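Local coordinates for protein adhesin (Streptococcus sanguinis SK1 = NCTC 7863, PDB 6VT2) that binds sialylated O-glycans through tandem Siglec-like modules, probably attaching the bacterium to sialoglycans on host surfaces, at residues H88-V100 and L112-P126. Residues are numbered along the deposited sequence; the frame is centred on the assembly and turned at random.
Sequences HGVGPGDRYTKYV and LVDKQSERFVLVIRP. With SIA (N-acetyl-alpha-neuraminic acid), chain D; GAL (beta-D-galactopyranose), chain B; A2G (2-acetamido-2-deoxy-alpha-D-galactopyranose), chain C.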
loop_
_atom_site.group_PDB
_atom_site.type_symbol
_atom_site.label_atom_id
_atom_site.label_comp_id
_atom_site.label_asym_id
_atom_site.label_seq_id
_atom_site.Cartn_x
_atom_site.Cartn_y
_atom_site.Cartn_z
ATOM N N HIS A 88 -27.118 -17.661 -25.180
ATOM C CA HIS A 88 -27.458 -17.081 -26.465
ATOM C C HIS A 88 -26.220 -17.081 -27.355
ATOM O O HIS A 88 -25.096 -16.866 -26.900
ATOM C CB HIS A 88 -27.963 -15.656 -26.247
ATOM C CG HIS A 88 -28.808 -15.149 -27.355
ATOM N ND1 HIS A 88 -28.253 -14.723 -28.535
ATOM C CD2 HIS A 88 -30.152 -15.035 -27.508
ATOM C CE1 HIS A 88 -29.219 -14.380 -29.380
ATOM N NE2 HIS A 88 -30.383 -14.549 -28.779
ATOM N N GLY A 89 -26.445 -17.242 -28.632
ATOM C CA GLY A 89 -25.371 -17.035 -29.575
ATOM C C GLY A 89 -24.900 -15.587 -29.637
ATOM O O GLY A 89 -25.600 -14.664 -29.256
ATOM N N VAL A 90 -23.627 -15.395 -30.016
ATOM C CA VAL A 90 -23.071 -14.062 -30.174
ATOM C C VAL A 90 -22.490 -13.943 -31.565
ATOM O O VAL A 90 -21.635 -13.095 -31.808
ATOM C CB VAL A 90 -22.015 -13.740 -29.114
ATOM C CG1 VAL A 90 -22.744 -13.532 -27.826
ATOM C CG2 VAL A 90 -21.008 -14.890 -29.017
ATOM N N GLY A 91 -23.052 -14.665 -32.504
ATOM C CA GLY A 91 -22.647 -14.563 -33.884
ATOM C C GLY A 91 -23.269 -13.375 -34.541
ATOM O O GLY A 91 -24.077 -12.659 -33.959
ATOM N N PRO A 92 -22.905 -13.161 -35.799
ATOM C CA PRO A 92 -23.415 -11.981 -36.494
ATOM C C PRO A 92 -24.929 -11.988 -36.649
ATOM O O PRO A 92 -25.519 -10.902 -36.659
ATOM C CB PRO A 92 -22.673 -12.026 -37.817
ATOM C CG PRO A 92 -22.291 -13.506 -37.985
ATOM C CD PRO A 92 -21.953 -13.921 -36.610
ATOM N N GLY A 93 -25.591 -13.155 -36.719
ATOM C CA GLY A 93 -27.016 -13.167 -36.792
ATOM C C GLY A 93 -27.709 -13.066 -35.481
ATOM O O GLY A 93 -28.934 -13.080 -35.479
ATOM N N ASP A 94 -26.963 -12.916 -34.380
ATOM C CA ASP A 94 -27.565 -12.855 -33.043
ATOM C C ASP A 94 -27.940 -11.418 -32.683
ATOM O O ASP A 94 -27.333 -10.696 -31.900
ATOM C CB ASP A 94 -26.652 -13.540 -32.046
ATOM C CG ASP A 94 -26.672 -15.055 -32.206
ATOM O OD1 ASP A 94 -27.801 -15.610 -32.147
ATOM O OD2 ASP A 94 -25.597 -15.689 -32.467
ATOM N N ARG A 95 -28.993 -11.005 -33.394
ATOM C CA ARG A 95 -29.529 -9.657 -33.381
ATOM C C ARG A 95 -31.024 -9.721 -33.655
ATOM O O ARG A 95 -31.466 -10.623 -34.202
ATOM C CB ARG A 95 -28.830 -8.790 -34.423
ATOM C CG ARG A 95 -29.028 -9.304 -35.832
ATOM C CD ARG A 95 -27.991 -8.729 -36.767
ATOM N NE ARG A 95 -28.140 -7.322 -37.035
ATOM C CZ ARG A 95 -27.353 -6.400 -36.564
ATOM N NH1 ARG A 95 -26.430 -6.727 -35.703
ATOM N NH2 ARG A 95 -27.515 -5.157 -36.916
ATOM N N TYR A 96 -31.757 -8.718 -33.212
ATOM C CA TYR A 96 -33.212 -8.711 -33.367
ATOM C C TYR A 96 -33.690 -7.315 -33.771
ATOM O O TYR A 96 -33.452 -6.453 -33.053
ATOM C CB TYR A 96 -33.838 -9.075 -32.024
ATOM C CG TYR A 96 -33.514 -10.450 -31.544
ATOM C CD1 TYR A 96 -34.145 -11.548 -32.065
ATOM C CD2 TYR A 96 -32.479 -10.653 -30.675
ATOM C CE1 TYR A 96 -33.816 -12.808 -31.645
ATOM C CE2 TYR A 96 -32.117 -11.910 -30.273
ATOM C CZ TYR A 96 -32.848 -12.983 -30.690
ATOM O OH TYR A 96 -32.527 -14.253 -30.363
ATOM N N THR A 97 -34.444 -7.223 -34.844
ATOM C CA THR A 97 -34.991 -5.942 -35.291
ATOM C C THR A 97 -36.449 -6.004 -34.872
ATOM O O THR A 97 -37.120 -6.831 -35.344
ATOM C CB THR A 97 -34.920 -5.765 -36.794
ATOM O OG1 THR A 97 -33.564 -6.015 -37.109
ATOM C CG2 THR A 97 -35.366 -4.388 -37.208
ATOM N N LYS A 98 -36.851 -5.144 -33.961
ATOM C CA LYS A 98 -38.232 -5.167 -33.485
ATOM C C LYS A 98 -38.824 -3.762 -33.602
ATOM O O LYS A 98 -38.147 -2.824 -33.554
ATOM C CB LYS A 98 -38.293 -5.689 -32.066
ATOM C CG LYS A 98 -37.659 -7.048 -31.858
ATOM C CD LYS A 98 -38.464 -8.097 -32.587
ATOM C CE LYS A 98 -37.585 -9.292 -32.770
ATOM N NZ LYS A 98 -38.295 -10.462 -33.258
ATOM N N TYR A 99 -40.124 -3.744 -33.719
ATOM C CA TYR A 99 -40.839 -2.536 -34.141
ATOM C C TYR A 99 -41.655 -1.987 -32.983
ATOM O O TYR A 99 -42.240 -2.742 -32.205
ATOM C CB TYR A 99 -41.731 -2.875 -35.311
ATOM C CG TYR A 99 -40.918 -3.180 -36.519
ATOM C CD1 TYR A 99 -40.304 -4.387 -36.695
ATOM C CD2 TYR A 99 -40.680 -2.193 -37.450
ATOM C CE1 TYR A 99 -39.433 -4.601 -37.771
ATOM C CE2 TYR A 99 -39.883 -2.401 -38.580
ATOM C CZ TYR A 99 -39.214 -3.602 -38.689
ATOM O OH TYR A 99 -38.399 -3.731 -39.760
ATOM N N VAL A 100 -41.665 -0.667 -32.877
ATOM C CA VAL A 100 -42.363 0.029 -31.807
ATOM C C VAL A 100 -43.456 0.880 -32.436
ATOM O O VAL A 100 -43.195 1.672 -33.338
ATOM C CB VAL A 100 -41.399 0.855 -30.951
ATOM C CG1 VAL A 100 -42.177 1.493 -29.851
ATOM C CG2 VAL A 100 -40.280 -0.001 -30.375
ATOM N N LEU A 112 -46.731 0.794 -39.546
ATOM C CA LEU A 112 -45.759 -0.287 -39.433
ATOM C C LEU A 112 -45.253 -0.581 -40.843
ATOM O O LEU A 112 -46.034 -0.958 -41.729
ATOM C CB LEU A 112 -46.417 -1.526 -38.875
ATOM C CG LEU A 112 -45.515 -2.715 -38.832
ATOM C CD1 LEU A 112 -44.332 -2.418 -37.859
ATOM C CD2 LEU A 112 -46.252 -3.970 -38.317
ATOM N N VAL A 113 -43.964 -0.362 -41.084
ATOM C CA VAL A 113 -43.372 -0.502 -42.420
ATOM C C VAL A 113 -42.037 -1.237 -42.228
ATOM O O VAL A 113 -41.177 -0.711 -41.630
ATOM C CB VAL A 113 -43.165 0.855 -43.095
ATOM C CG1 VAL A 113 -42.669 0.649 -44.516
ATOM C CG2 VAL A 113 -44.406 1.736 -43.086
ATOM N N ASP A 114 -41.905 -2.422 -42.799
ATOM C CA ASP A 114 -40.701 -3.252 -42.710
ATOM C C ASP A 114 -39.459 -2.441 -43.071
ATOM O O ASP A 114 -39.456 -1.787 -44.058
ATOM C CB ASP A 114 -40.789 -4.381 -43.724
ATOM C CG ASP A 114 -39.592 -5.300 -43.648
ATOM O OD1 ASP A 114 -39.365 -5.779 -42.601
ATOM O OD2 ASP A 114 -38.905 -5.445 -44.656
ATOM N N LYS A 115 -38.513 -2.354 -42.142
ATOM C CA LYS A 115 -37.186 -1.732 -42.262
ATOM C C LYS A 115 -37.285 -0.227 -42.424
ATOM O O LYS A 115 -36.326 0.327 -42.789
ATOM C CB LYS A 115 -36.366 -2.380 -43.376
ATOM C CG LYS A 115 -36.070 -3.850 -43.113
ATOM C CD LYS A 115 -35.176 -4.374 -44.185
ATOM C CE LYS A 115 -34.872 -5.842 -44.100
ATOM N NZ LYS A 115 -34.490 -6.308 -45.451
ATOM N N GLN A 116 -38.425 0.367 -42.096
ATOM C CA GLN A 116 -38.566 1.813 -42.267
ATOM C C GLN A 116 -39.228 2.505 -41.109
ATOM O O GLN A 116 -38.913 3.655 -40.834
ATOM C CB GLN A 116 -39.352 2.164 -43.531
ATOM C CG GLN A 116 -38.663 1.686 -44.800
ATOM C CD GLN A 116 -39.209 2.381 -46.003
ATOM O OE1 GLN A 116 -38.990 3.601 -46.187
ATOM N NE2 GLN A 116 -39.956 1.639 -46.831
ATOM N N SER A 117 -40.159 1.900 -40.443
ATOM C CA SER A 117 -40.844 2.565 -39.345
ATOM C C SER A 117 -40.047 2.397 -38.062
ATOM O O SER A 117 -38.937 1.870 -38.058
ATOM C CB SER A 117 -42.286 2.071 -39.249
ATOM O OG SER A 117 -42.325 0.681 -38.972
ATOM N N GLU A 118 -40.596 2.896 -36.976
ATOM C CA GLU A 118 -39.845 2.987 -35.739
ATOM C C GLU A 118 -39.473 1.600 -35.256
ATOM O O GLU A 118 -40.320 0.715 -35.130
ATOM C CB GLU A 118 -40.669 3.707 -34.703
ATOM C CG GLU A 118 -41.045 5.172 -35.036
ATOM C CD GLU A 118 -42.317 5.390 -35.858
ATOM O OE1 GLU A 118 -42.929 4.430 -36.401
ATOM O OE2 GLU A 118 -42.734 6.569 -35.939
ATOM N N ARG A 119 -38.188 1.433 -34.966
ATOM C CA ARG A 119 -37.675 0.111 -34.679
ATOM C C ARG A 119 -36.337 0.278 -33.982
ATOM O O ARG A 119 -35.696 1.338 -34.060
ATOM C CB ARG A 119 -37.510 -0.710 -35.954
ATOM C CG ARG A 119 -36.488 -0.170 -36.930
ATOM C CD ARG A 119 -36.766 -0.718 -38.358
ATOM N NE ARG A 119 -35.657 -0.249 -39.147
ATOM C CZ ARG A 119 -35.527 0.977 -39.607
ATOM N NH1 ARG A 119 -36.518 1.863 -39.467
ATOM N NH2 ARG A 119 -34.386 1.324 -40.235
ATOM N N PHE A 120 -35.918 -0.802 -33.355
ATOM C CA PHE A 120 -34.598 -0.890 -32.775
ATOM C C PHE A 120 -33.978 -2.212 -33.176
ATOM O O PHE A 120 -34.690 -3.178 -33.441
ATOM C CB PHE A 120 -34.597 -0.756 -31.252
ATOM C CG PHE A 120 -35.387 -1.794 -30.546
ATOM C CD1 PHE A 120 -34.797 -2.978 -30.153
ATOM C CD2 PHE A 120 -36.740 -1.599 -30.273
ATOM C CE1 PHE A 120 -35.544 -3.988 -29.551
ATOM C CE2 PHE A 120 -37.455 -2.542 -29.624
ATOM C CZ PHE A 120 -36.863 -3.768 -29.249
ATOM N N VAL A 121 -32.646 -2.291 -33.155
ATOM C CA VAL A 121 -31.948 -3.553 -33.328
ATOM C C VAL A 121 -31.251 -3.838 -32.022
ATOM O O VAL A 121 -30.411 -3.049 -31.564
ATOM C CB VAL A 121 -30.944 -3.512 -34.463
ATOM C CG1 VAL A 121 -30.312 -4.879 -34.629
ATOM C CG2 VAL A 121 -31.656 -3.130 -35.784
ATOM N N LEU A 122 -31.624 -4.941 -31.413
ATOM C CA LEU A 122 -30.979 -5.458 -30.228
ATOM C C LEU A 122 -29.907 -6.442 -30.644
ATOM O O LEU A 122 -30.187 -7.389 -31.373
ATOM C CB LEU A 122 -32.041 -6.096 -29.340
ATOM C CG LEU A 122 -31.556 -6.541 -27.977
ATOM C CD1 LEU A 122 -31.217 -5.353 -27.134
ATOM C CD2 LEU A 122 -32.685 -7.398 -27.379
ATOM N N VAL A 123 -28.684 -6.173 -30.248
ATOM C CA VAL A 123 -27.521 -6.903 -30.726
ATOM C C VAL A 123 -26.908 -7.601 -29.550
ATOM O O VAL A 123 -26.504 -6.938 -28.586
ATOM C CB VAL A 123 -26.524 -5.967 -31.423
ATOM C CG1 VAL A 123 -25.314 -6.719 -32.000
ATOM C CG2 VAL A 123 -27.180 -5.170 -32.489
ATOM N N ILE A 124 -26.735 -8.919 -29.670
ATOM C CA ILE A 124 -26.241 -9.695 -28.547
ATOM C C ILE A 124 -24.746 -9.951 -28.685
ATOM O O ILE A 124 -24.314 -10.531 -29.678
ATOM C CB ILE A 124 -26.994 -11.015 -28.399
ATOM C CG1 ILE A 124 -28.529 -10.778 -28.442
ATOM C CG2 ILE A 124 -26.481 -11.771 -27.235
ATOM C CD1 ILE A 124 -28.979 -9.751 -27.490
ATOM N N ARG A 125 -23.954 -9.487 -27.719
ATOM C CA ARG A 125 -22.502 -9.558 -27.781
ATOM C C ARG A 125 -21.985 -10.325 -26.583
ATOM O O ARG A 125 -22.640 -10.408 -25.528
ATOM C CB ARG A 125 -21.896 -8.148 -27.838
ATOM C CG ARG A 125 -22.406 -7.392 -29.037
ATOM C CD ARG A 125 -22.270 -8.147 -30.308
ATOM N NE ARG A 125 -20.869 -8.395 -30.615
ATOM C CZ ARG A 125 -20.477 -8.955 -31.746
ATOM N NH1 ARG A 125 -21.381 -9.399 -32.634
ATOM N NH2 ARG A 125 -19.193 -9.073 -32.003
ATOM N N PRO A 126 -20.795 -10.875 -26.696
ATOM C CA PRO A 126 -20.215 -11.581 -25.553
ATOM C C PRO A 126 -19.727 -10.612 -24.495
ATOM O O PRO A 126 -19.357 -9.473 -24.779
ATOM C CB PRO A 126 -19.065 -12.381 -26.176
ATOM C CG PRO A 126 -18.559 -11.410 -27.257
ATOM C CD PRO A 126 -19.899 -10.798 -27.850
HETATM C C1 SIA D . -33.785 -9.603 -37.347
HETATM C C2 SIA D . -33.775 -10.948 -38.195
HETATM C C3 SIA D . -32.376 -11.510 -38.475
HETATM C C4 SIA D . -31.642 -12.001 -37.224
HETATM C C5 SIA D . -32.523 -12.978 -36.433
HETATM C C6 SIA D . -33.929 -12.363 -36.212
HETATM C C7 SIA D . -34.969 -13.328 -35.584
HETATM C C8 SIA D . -36.386 -12.700 -35.635
HETATM C C9 SIA D . -37.335 -13.462 -34.715
HETATM C C10 SIA D . -31.559 -14.550 -34.792
HETATM C C11 SIA D . -30.968 -14.694 -33.391
HETATM N N5 SIA D . -31.935 -13.294 -35.133
HETATM O O1A SIA D . -32.850 -8.797 -37.545
HETATM O O1B SIA D . -34.792 -9.494 -36.592
HETATM O O4 SIA D . -30.406 -12.657 -37.569
HETATM O O6 SIA D . -34.505 -11.975 -37.455
HETATM O O7 SIA D . -34.913 -14.604 -36.200
HETATM O O8 SIA D . -36.301 -11.317 -35.274
HETATM O O9 SIA D . -37.011 -13.129 -33.362
HETATM O O10 SIA D . -31.682 -15.517 -35.540
HETATM C C1 GAL B . -37.687 -10.263 -40.963
HETATM C C2 GAL B . -36.333 -10.956 -40.700
HETATM C C3 GAL B . -35.557 -10.244 -39.598
HETATM C C4 GAL B . -35.454 -8.742 -39.898
HETATM C C5 GAL B . -36.862 -8.191 -40.100
HETATM C C6 GAL B . -36.911 -6.691 -40.441
HETATM O O2 GAL B . -36.517 -12.289 -40.257
HETATM O O3 GAL B . -34.237 -10.771 -39.479
HETATM O O4 GAL B . -34.679 -8.527 -41.056
HETATM O O5 GAL B . -37.500 -8.873 -41.180
HETATM O O6 GAL B . -38.248 -6.208 -40.473
HETATM O O5 A2G C . -41.645 -10.529 -44.417
HETATM C C1 A2G C . -41.621 -11.593 -43.472
HETATM O O1 A2G C . -42.405 -11.203 -42.344
HETATM C C2 A2G C . -40.171 -11.828 -43.048
HETATM N N2 A2G C . -40.200 -12.810 -41.977
HETATM C C3 A2G C . -39.586 -10.572 -42.420
HETATM O O3 A2G C . -38.201 -10.800 -42.117
HETATM C C4 A2G C . -39.757 -9.402 -43.387
HETATM O O4 A2G C . -38.918 -9.607 -44.525
HETATM C C5 A2G C . -41.219 -9.294 -43.837
HETATM C C6 A2G C . -41.452 -8.179 -44.852
HETATM O O6 A2G C . -42.862 -7.933 -44.932
HETATM C C7 A2G C . -39.698 -14.031 -42.156
HETATM O O7 A2G C . -39.203 -14.377 -43.214
HETATM C C8 A2G C . -39.783 -14.956 -40.977
HETATM O O HOH W 1 -24.144 -10.362 -32.397
#
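The Y99 ring receives R119 CB over one face, 4.1 Å from its centroid, while the R119 side chain runs alongside the ring with the guanidinium plane turned 30° from it; K115 N, S117 OG and galactose O6 sit at the ring edge. Toward the other end of the contact, I124 CG1 lies over one face of the ring of loop residue H88, off-centre, in a CH-pi contact, and Y96 OH meets the imidazole edge in plane, 2.7 Å from H88 NE2. Strands 95-104 and 119-125 are the central pair of a mixed sheet in the V-set-like Siglec module, flanked by strands 13-17 and 35-41. They run antiparallel, and Y96–L122 and K98–F120 are the hydrogen-bonded pairs. V121 CG1 covers one face of the R95 guanidinium, and the bend at chi3 (-70°) brings R95 NH1 beside V123 CG2, 3.6 Å away. At R95 to T97 the strand's backbone edge faces sialic acid: R95 O accepts from N5, T97 N reaches carboxylate O1B at 2.9 Å, the bond nearly straight at 169°, and T97 OG1 donates to O1A. K98 NZ, also held by N42 and D53, donates to the glycerol oxygens O8 and O9. The K115 backbone N-H positions Y99 OH, donating to it at 2.8 Å, and that hydroxyl in turn donates a hydrogen bond to galactose O6, 2.6 Å from Y99 OH.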